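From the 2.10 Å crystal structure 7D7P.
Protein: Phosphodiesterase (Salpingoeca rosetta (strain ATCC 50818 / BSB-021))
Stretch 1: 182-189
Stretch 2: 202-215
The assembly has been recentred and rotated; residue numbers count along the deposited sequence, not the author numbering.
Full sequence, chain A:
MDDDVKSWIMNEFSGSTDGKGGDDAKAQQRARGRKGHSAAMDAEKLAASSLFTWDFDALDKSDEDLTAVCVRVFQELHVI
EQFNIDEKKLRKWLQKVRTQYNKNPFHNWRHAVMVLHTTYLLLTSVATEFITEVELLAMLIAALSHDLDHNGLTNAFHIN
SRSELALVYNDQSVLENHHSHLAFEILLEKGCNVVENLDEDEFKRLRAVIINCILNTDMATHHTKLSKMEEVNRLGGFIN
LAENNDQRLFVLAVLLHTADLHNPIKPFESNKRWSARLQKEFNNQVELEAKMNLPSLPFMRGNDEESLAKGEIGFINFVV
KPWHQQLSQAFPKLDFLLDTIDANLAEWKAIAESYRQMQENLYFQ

Stretch 1 182-189: LAFEILLE
Stretch 2 (202-215) EFKRLRAVIINCIL

Two helical segments of one chain pack here with their N-to-C directions 142° apart, so they run roughly antiparallel but splay. The first is helical from Leu182 to Leu187, having begun earlier in the chain, with phi/psi from -58/-41 at Ala183 to -85/-30 at Phe184. Bonds from Ile186 N to Leu182 O (2.9 Å), Leu187 N to Ala183 O (3.1 Å) and Leu188 N to Phe184 O (2.8 Å) hold its turns. Leu188 then flattens to -71/-3 and Glu189 opens to -67/146, with a weak bond from Glu189 N to Ile186 O at 3.4 Å. The second segment, Glu202 to Leu215, is regular helix throughout, near -65/-42, with an unbroken i to i+4 ladder from Leu206 N to Glu202 O (2.9 Å) through Leu215 N to Ile211 O (2.9 Å).

The axes come no nearer than 11.5 Å, a wide spacing that leaves room for a large side chain between the backbones. The register sets Ala183 CA 8.7 Å from Ile210 CA and Phe184 CA 8.5 Å from Arg207 CA; Leu188 CA lies 11.2 Å from Phe203 CA, so the backbones stand farther apart at that end.

Phe184 organizes the contact. Its CA-to-CB bond points toward the second helix, and chi1 of -71° (m) with chi2 of -82° sends the ring as a knob into a hole made by Phe203, Arg207, Ile210 and Ile211. These residues, at i, i+4, i+7 and i+8, lie along one side of the helix and surround the ring. Phe184 CE2 lies 3.8 Å from Ile210 CG2 and 3.9 Å from Ile211 CG1; both isoleucines are m at chi1 and t at chi2. Phe184 CE1 is 4.4 Å from Phe203 CZ, an oblique approach.

Arg207 covers one face of the same ring. Its CA-to-CB bond points sideways, but an extended chain, chi1 to chi3 all t (176°, 158°, 169°) and chi4 81°, brings its end back. Arg207 CZ sits 4.4 Å from the centroid of the Phe184 ring, only 3° off the normal, a cation-pi interaction. The nearest atoms, Arg207 NH1 and Phe184 CD2, are 3.2 Å apart, and the ring carbon lies near the guanidinium plane, so the group meets the ring edge-on rather than lying flat over it.

Smaller apolar contacts extend the packing to both sides of Phe184 in sequence. Ala183 CB points toward the partner and reaches Ile214 CD1 at 4.5 Å, with Ile214 m,t. Leu188, also m,t, places CD2 4.0 Å from Phe203 CZ; Phe203, t at chi1 with chi2 78°, starts sideways, and its ring tip closes the gap.

No hydrogen bond crosses between the segments, and just 338 Å² is buried in total. The rule to read is economical: one aromatic knob, an aliphatic and aromatic socket, and a cation over one ring face.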

ATOM      1  N   LEU A 182      23.795  17.943  23.081  1.00 14.66           N
ATOM      2  CA  LEU A 182      23.344  19.274  23.474  1.00 16.34           C
ATOM      3  C   LEU A 182      22.231  19.210  24.511  1.00 17.90           C
ATOM      4  O   LEU A 182      22.084  20.138  25.315  1.00 13.28           O
ATOM      5  CB  LEU A 182      22.878  20.062  22.249  1.00 13.39           C
ATOM      6  CG  LEU A 182      23.955  20.433  21.230  1.00 20.24           C
ATOM      7  CD1 LEU A 182      23.357  21.261  20.116  1.00 18.72           C
ATOM      8  CD2 LEU A 182      25.094  21.181  21.903  1.00 23.06           C
ATOM      9  N   ALA A 183      21.439  18.135  24.506  1.00 13.72           N
ATOM     10  CA  ALA A 183      20.398  17.984  25.517  1.00 14.31           C
ATOM     11  C   ALA A 183      20.988  18.009  26.919  1.00 17.59           C
ATOM     12  O   ALA A 183      20.422  18.624  27.831  1.00 19.10           O
ATOM     13  CB  ALA A 183      19.625  16.686  25.285  1.00 17.66           C
ATOM     14  N   PHE A 184      22.133  17.357  27.108  1.00 10.41           N
ATOM     15  CA  PHE A 184      22.759  17.309  28.421  1.00 22.21           C
ATOM     16  C   PHE A 184      23.634  18.524  28.687  1.00 21.07           C
ATOM     17  O   PHE A 184      23.765  18.941  29.843  1.00 21.06           O
ATOM     18  CB  PHE A 184      23.564  16.014  28.565  1.00 19.11           C
ATOM     19  CG  PHE A 184      22.700  14.784  28.690  1.00 19.06           C
ATOM     20  CD1 PHE A 184      22.159  14.425  29.913  1.00 20.70           C
ATOM     21  CD2 PHE A 184      22.407  14.010  27.579  1.00 17.72           C
ATOM     22  CE1 PHE A 184      21.352  13.309  30.031  1.00 17.30           C
ATOM     23  CE2 PHE A 184      21.602  12.889  27.689  1.00 18.56           C
ATOM     24  CZ  PHE A 184      21.074  12.538  28.919  1.00 18.34           C
ATOM     25  N   GLU A 185      24.215  19.116  27.642  1.00 11.55           N
ATOM     26  CA  GLU A 185      24.951  20.365  27.815  1.00 13.94           C
ATOM     27  C   GLU A 185      24.027  21.476  28.292  1.00 21.75           C
ATOM     28  O   GLU A 185      24.412  22.301  29.131  1.00 20.88           O
ATOM     29  CB  GLU A 185      25.634  20.755  26.503  1.00 18.24           C
ATOM     30  CG  GLU A 185      26.890  21.591  26.680  1.00 38.47           C
ATOM     31  CD  GLU A 185      28.072  20.775  27.168  1.00 29.87           C
ATOM     32  OE1 GLU A 185      28.192  19.594  26.776  1.00 32.10           O
ATOM     33  OE2 GLU A 185      28.886  21.318  27.943  1.00 40.06           O
ATOM     34  N   ILE A 186      22.798  21.511  27.773  1.00 14.32           N
ATOM     35  CA  ILE A 186      21.820  22.490  28.231  1.00 23.08           C
ATOM     36  C   ILE A 186      21.328  22.135  29.627  1.00 28.53           C
ATOM     37  O   ILE A 186      21.211  23.002  30.502  1.00 30.31           O
ATOM     38  CB  ILE A 186      20.653  22.579  27.231  1.00 20.98           C
ATOM     39  CG1 ILE A 186      21.104  23.249  25.932  1.00 18.01           C
ATOM     40  CG2 ILE A 186      19.466  23.319  27.846  1.00 23.66           C
ATOM     41  CD1 ILE A 186      20.113  23.083  24.803  1.00 19.67           C
ATOM     42  N   LEU A 187      21.053  20.850  29.861  1.00 29.78           N
ATOM     43  CA  LEU A 187      20.419  20.418  31.102  1.00 24.27           C
ATOM     44  C   LEU A 187      21.363  20.550  32.291  1.00 29.85           C
ATOM     45  O   LEU A 187      20.980  21.072  33.344  1.00 42.77           O
ATOM     46  CB  LEU A 187      19.937  18.975  30.955  1.00 20.34           C
ATOM     47  CG  LEU A 187      19.052  18.422  32.066  1.00 27.72           C
ATOM     48  CD1 LEU A 187      17.755  19.203  32.124  1.00 24.63           C
ATOM     49  CD2 LEU A 187      18.788  16.939  31.850  1.00 30.21           C
ATOM     50  N   LEU A 188      22.603  20.082  32.145  1.00 32.03           N
ATOM     51  CA  LEU A 188      23.548  20.091  33.256  1.00 31.65           C
ATOM     52  C   LEU A 188      24.046  21.486  33.616  1.00 45.71           C
ATOM     53  O   LEU A 188      24.806  21.617  34.583  1.00 48.33           O
ATOM     54  CB  LEU A 188      24.737  19.181  32.943  1.00 32.86           C
ATOM     55  CG  LEU A 188      24.390  17.714  32.671  1.00 40.41           C
ATOM     56  CD1 LEU A 188      25.647  16.878  32.474  1.00 35.57           C
ATOM     57  CD2 LEU A 188      23.528  17.147  33.790  1.00 49.88           C
ATOM     58  N   GLU A 189      23.653  22.523  32.880  1.00 36.56           N
ATOM     59  CA  GLU A 189      23.970  23.881  33.296  1.00 46.69           C
ATOM     60  C   GLU A 189      23.216  24.217  34.582  1.00 48.92           C
ATOM     61  O   GLU A 189      22.086  23.769  34.800  1.00 51.53           O
ATOM     62  CB  GLU A 189      23.627  24.871  32.183  1.00 33.42           C
ATOM     63  CG  GLU A 189      24.183  26.270  32.392  1.00 52.53           C
ATOM     64  CD  GLU A 189      23.260  27.138  33.224  1.00 45.09           C
ATOM     65  OE1 GLU A 189      23.750  28.086  33.871  1.00 56.44           O
ATOM     66  OE2 GLU A 189      22.043  26.864  33.235  1.00 52.20           O
ATOM     67  N   GLU A 202      18.783   7.409  39.906  1.00 19.35           N
ATOM     68  CA  GLU A 202      17.688   7.953  39.111  1.00 25.90           C
ATOM     69  C   GLU A 202      18.207   8.700  37.889  1.00 23.87           C
ATOM     70  O   GLU A 202      17.643   8.578  36.795  1.00 19.48           O
ATOM     71  CB  GLU A 202      16.820   8.870  39.972  1.00 24.98           C
ATOM     72  CG  GLU A 202      16.050   8.140  41.055  1.00 29.05           C
ATOM     73  CD  GLU A 202      15.320   9.084  41.984  1.00 34.63           C
ATOM     74  OE1 GLU A 202      15.859  10.172  42.280  1.00 27.04           O
ATOM     75  OE2 GLU A 202      14.200   8.738  42.411  1.00 40.25           O
ATOM     76  N   PHE A 203      19.278   9.481  38.054  1.00 18.54           N
ATOM     77  CA  PHE A 203      19.839  10.201  36.917  1.00 24.27           C
ATOM     78  C   PHE A 203      20.454   9.242  35.907  1.00 25.31           C
ATOM     79  O   PHE A 203      20.368   9.472  34.696  1.00 21.44           O
ATOM     80  CB  PHE A 203      20.877  11.219  37.388  1.00 21.20           C
ATOM     81  CG  PHE A 203      21.565  11.942  36.262  1.00 30.38           C
ATOM     82  CD1 PHE A 203      20.929  12.981  35.599  1.00 27.46           C
ATOM     83  CD2 PHE A 203      22.839  11.575  35.859  1.00 27.08           C
ATOM     84  CE1 PHE A 203      21.554  13.644  34.558  1.00 23.79           C
ATOM     85  CE2 PHE A 203      23.471  12.235  34.818  1.00 28.70           C
ATOM     86  CZ  PHE A 203      22.827  13.271  34.167  1.00 31.34           C
ATOM     87  N   LYS A 204      21.079   8.162  36.388  1.00 23.43           N
ATOM     88  CA  LYS A 204      21.647   7.170  35.479  1.00 23.11           C
ATOM     89  C   LYS A 204      20.572   6.553  34.593  1.00 23.04           C
ATOM     90  O   LYS A 204      20.794   6.332  33.396  1.00 20.62           O
ATOM     91  CB  LYS A 204      22.378   6.085  36.270  1.00 24.00           C
ATOM     92  CG  LYS A 204      23.715   6.531  36.847  1.00 33.42           C
ATOM     93  CD  LYS A 204      24.432   5.388  37.553  1.00 43.35           C
ATOM     94  CE  LYS A 204      24.987   4.383  36.557  1.00 42.60           C
ATOM     95  NZ  LYS A 204      26.106   4.956  35.753  1.00 49.82           N
ATOM     96  N   ARG A 205      19.399   6.263  35.161  1.00 17.94           N
ATOM     97  CA  ARG A 205      18.309   5.727  34.353  1.00 24.09           C
ATOM     98  C   ARG A 205      17.735   6.797  33.432  1.00 21.18           C
ATOM     99  O   ARG A 205      17.458   6.528  32.256  1.00 17.27           O
ATOM    100  CB  ARG A 205      17.223   5.144  35.262  1.00 19.13           C
ATOM    101  CG  ARG A 205      16.007   4.603  34.529  1.00 17.59           C
ATOM    102  CD  ARG A 205      16.366   3.452  33.601  1.00 22.37           C
ATOM    103  NE  ARG A 205      15.177   2.858  32.996  1.00 23.12           N
ATOM    104  CZ  ARG A 205      15.199   1.872  32.105  1.00 23.49           C
ATOM    105  NH1 ARG A 205      16.355   1.359  31.705  1.00 30.39           N
ATOM    106  NH2 ARG A 205      14.063   1.396  31.613  1.00 26.13           N
ATOM    107  N   LEU A 206      17.571   8.020  33.945  1.00 14.38           N
ATOM    108  CA  LEU A 206      17.091   9.121  33.113  1.00 24.75           C
ATOM    109  C   LEU A 206      18.027   9.381  31.940  1.00 21.42           C
ATOM    110  O   LEU A 206      17.574   9.598  30.809  1.00 21.70           O
ATOM    111  CB  LEU A 206      16.932  10.384  33.958  1.00 16.32           C
ATOM    112  CG  LEU A 206      16.571  11.659  33.189  1.00 18.92           C
ATOM    113  CD1 LEU A 206      15.321  12.295  33.773  1.00 15.87           C
ATOM    114  CD2 LEU A 206      17.728  12.648  33.196  1.00 13.94           C
ATOM    115  N   ARG A 207      19.339   9.369  32.190  1.00 16.47           N
ATOM    116  CA  ARG A 207      20.302   9.584  31.114  1.00 16.14           C
ATOM    117  C   ARG A 207      20.237   8.459  30.088  1.00 18.77           C
ATOM    118  O   ARG A 207      20.276   8.709  28.878  1.00 15.36           O
ATOM    119  CB  ARG A 207      21.712   9.710  31.694  1.00 18.23           C
ATOM    120  CG  ARG A 207      22.821   9.833  30.661  1.00 17.16           C
ATOM    121  CD  ARG A 207      24.061  10.487  31.265  1.00 20.09           C
ATOM    122  NE  ARG A 207      25.230  10.400  30.390  1.00 21.25           N
ATOM    123  CZ  ARG A 207      25.464  11.217  29.366  1.00 24.60           C
ATOM    124  NH1 ARG A 207      24.608  12.188  29.078  1.00 16.05           N
ATOM    125  NH2 ARG A 207      26.554  11.061  28.626  1.00 13.64           N
ATOM    126  N   ALA A 208      20.126   7.211  30.553  1.00 13.61           N
ATOM    127  CA  ALA A 208      20.039   6.081  29.634  1.00 23.29           C
ATOM    128  C   ALA A 208      18.778   6.152  28.781  1.00 21.71           C
ATOM    129  O   ALA A 208      18.809   5.822  27.590  1.00 18.12           O
ATOM    130  CB  ALA A 208      20.087   4.768  30.413  1.00 13.47           C
ATOM    131  N   VAL A 209      17.663   6.583  29.373  1.00 12.83           N
ATOM    132  CA  VAL A 209      16.410   6.667  28.630  1.00 21.83           C
ATOM    133  C   VAL A 209      16.487   7.759  27.569  1.00 17.00           C
ATOM    134  O   VAL A 209      16.055   7.564  26.428  1.00 16.19           O
ATOM    135  CB  VAL A 209      15.232   6.894  29.596  1.00 19.13           C
ATOM    136  CG1 VAL A 209      13.989   7.319  28.833  1.00 19.79           C
ATOM    137  CG2 VAL A 209      14.954   5.631  30.401  1.00 20.38           C
ATOM    138  N   ILE A 210      17.042   8.922  27.924  1.00 13.86           N
ATOM    139  CA  ILE A 210      17.131  10.031  26.978  1.00 18.48           C
ATOM    140  C   ILE A 210      18.042   9.668  25.812  1.00 15.88           C
ATOM    141  O   ILE A 210      17.710   9.915  24.646  1.00 18.71           O
ATOM    142  CB  ILE A 210      17.610  11.307  27.693  1.00 12.92           C
ATOM    143  CG1 ILE A 210      16.519  11.841  28.625  1.00 15.27           C
ATOM    144  CG2 ILE A 210      18.021  12.367  26.676  1.00 11.86           C
ATOM    145  CD1 ILE A 210      16.991  12.948  29.548  1.00 20.48           C
ATOM    146  N   ILE A 211      19.205   9.080  26.107  1.00 16.02           N
ATOM    147  CA  ILE A 211      20.150   8.720  25.052  1.00 14.89           C
ATOM    148  C   ILE A 211      19.523   7.712  24.096  1.00 24.30           C
ATOM    149  O   ILE A 211      19.524   7.904  22.873  1.00 18.63           O
ATOM    150  CB  ILE A 211      21.459   8.182  25.658  1.00 17.64           C
ATOM    151  CG1 ILE A 211      22.248   9.310  26.329  1.00 14.68           C
ATOM    152  CG2 ILE A 211      22.304   7.497  24.583  1.00 11.40           C
ATOM    153  CD1 ILE A 211      23.407   8.820  27.188  1.00 10.41           C
ATOM    154  N   ASN A 212      18.968   6.625  24.642  1.00 13.92           N
ATOM    155  CA  ASN A 212      18.432   5.564  23.796  1.00 18.45           C
ATOM    156  C   ASN A 212      17.250   6.052  22.969  1.00 18.61           C
ATOM    157  O   ASN A 212      17.113   5.685  21.797  1.00 15.96           O
ATOM    158  CB  ASN A 212      18.024   4.361  24.648  1.00 16.71           C
ATOM    159  CG  ASN A 212      17.554   3.185  23.809  1.00 24.05           C
ATOM    160  OD1 ASN A 212      16.354   2.983  23.615  1.00 22.88           O
ATOM    161  ND2 ASN A 212      18.501   2.402  23.304  1.00 23.24           N
ATOM    162  N   CYS A 213      16.387   6.883  23.552  1.00 13.45           N
ATOM    163  CA  CYS A 213      15.198   7.317  22.826  1.00 17.66           C
ATOM    164  C   CYS A 213      15.548   8.315  21.728  1.00 15.81           C
ATOM    165  O   CYS A 213      14.999   8.238  20.624  1.00 14.54           O
ATOM    166  CB  CYS A 213      14.166   7.895  23.795  1.00 16.73           C
ATOM    167  SG  CYS A 213      13.323   6.621  24.782  1.00 20.69           S
ATOM    168  N   ILE A 214      16.470   9.245  22.002  1.00 11.95           N
ATOM    169  CA  ILE A 214      16.862  10.205  20.972  1.00 14.18           C
ATOM    170  C   ILE A 214      17.623   9.510  19.847  1.00 20.26           C
ATOM    171  O   ILE A 214      17.396   9.789  18.662  1.00 18.90           O
ATOM    172  CB  ILE A 214      17.682  11.354  21.588  1.00 20.30           C
ATOM    173  CG1 ILE A 214      16.782  12.255  22.436  1.00 18.30           C
ATOM    174  CG2 ILE A 214      18.368  12.173  20.498  1.00 11.82           C
ATOM    175  CD1 ILE A 214      17.521  13.381  23.139  1.00 11.20           C
ATOM    176  N   LEU A 215      18.533   8.594  20.192  1.00 16.44           N
ATOM    177  CA  LEU A 215      19.271   7.869  19.163  1.00 14.28           C
ATOM    178  C   LEU A 215      18.348   7.006  18.314  1.00 21.62           C
ATOM    179  O   LEU A 215      18.638   6.757  17.137  1.00 20.54           O
ATOM    180  CB  LEU A 215      20.363   7.005  19.797  1.00 18.00           C
ATOM    181  CG  LEU A 215      21.618   7.720  20.305  1.00 20.02           C
ATOM    182  CD1 LEU A 215      22.586   6.723  20.920  1.00 20.21           C
ATOM    183  CD2 LEU A 215      22.292   8.500  19.184  1.00 19.93           C
TER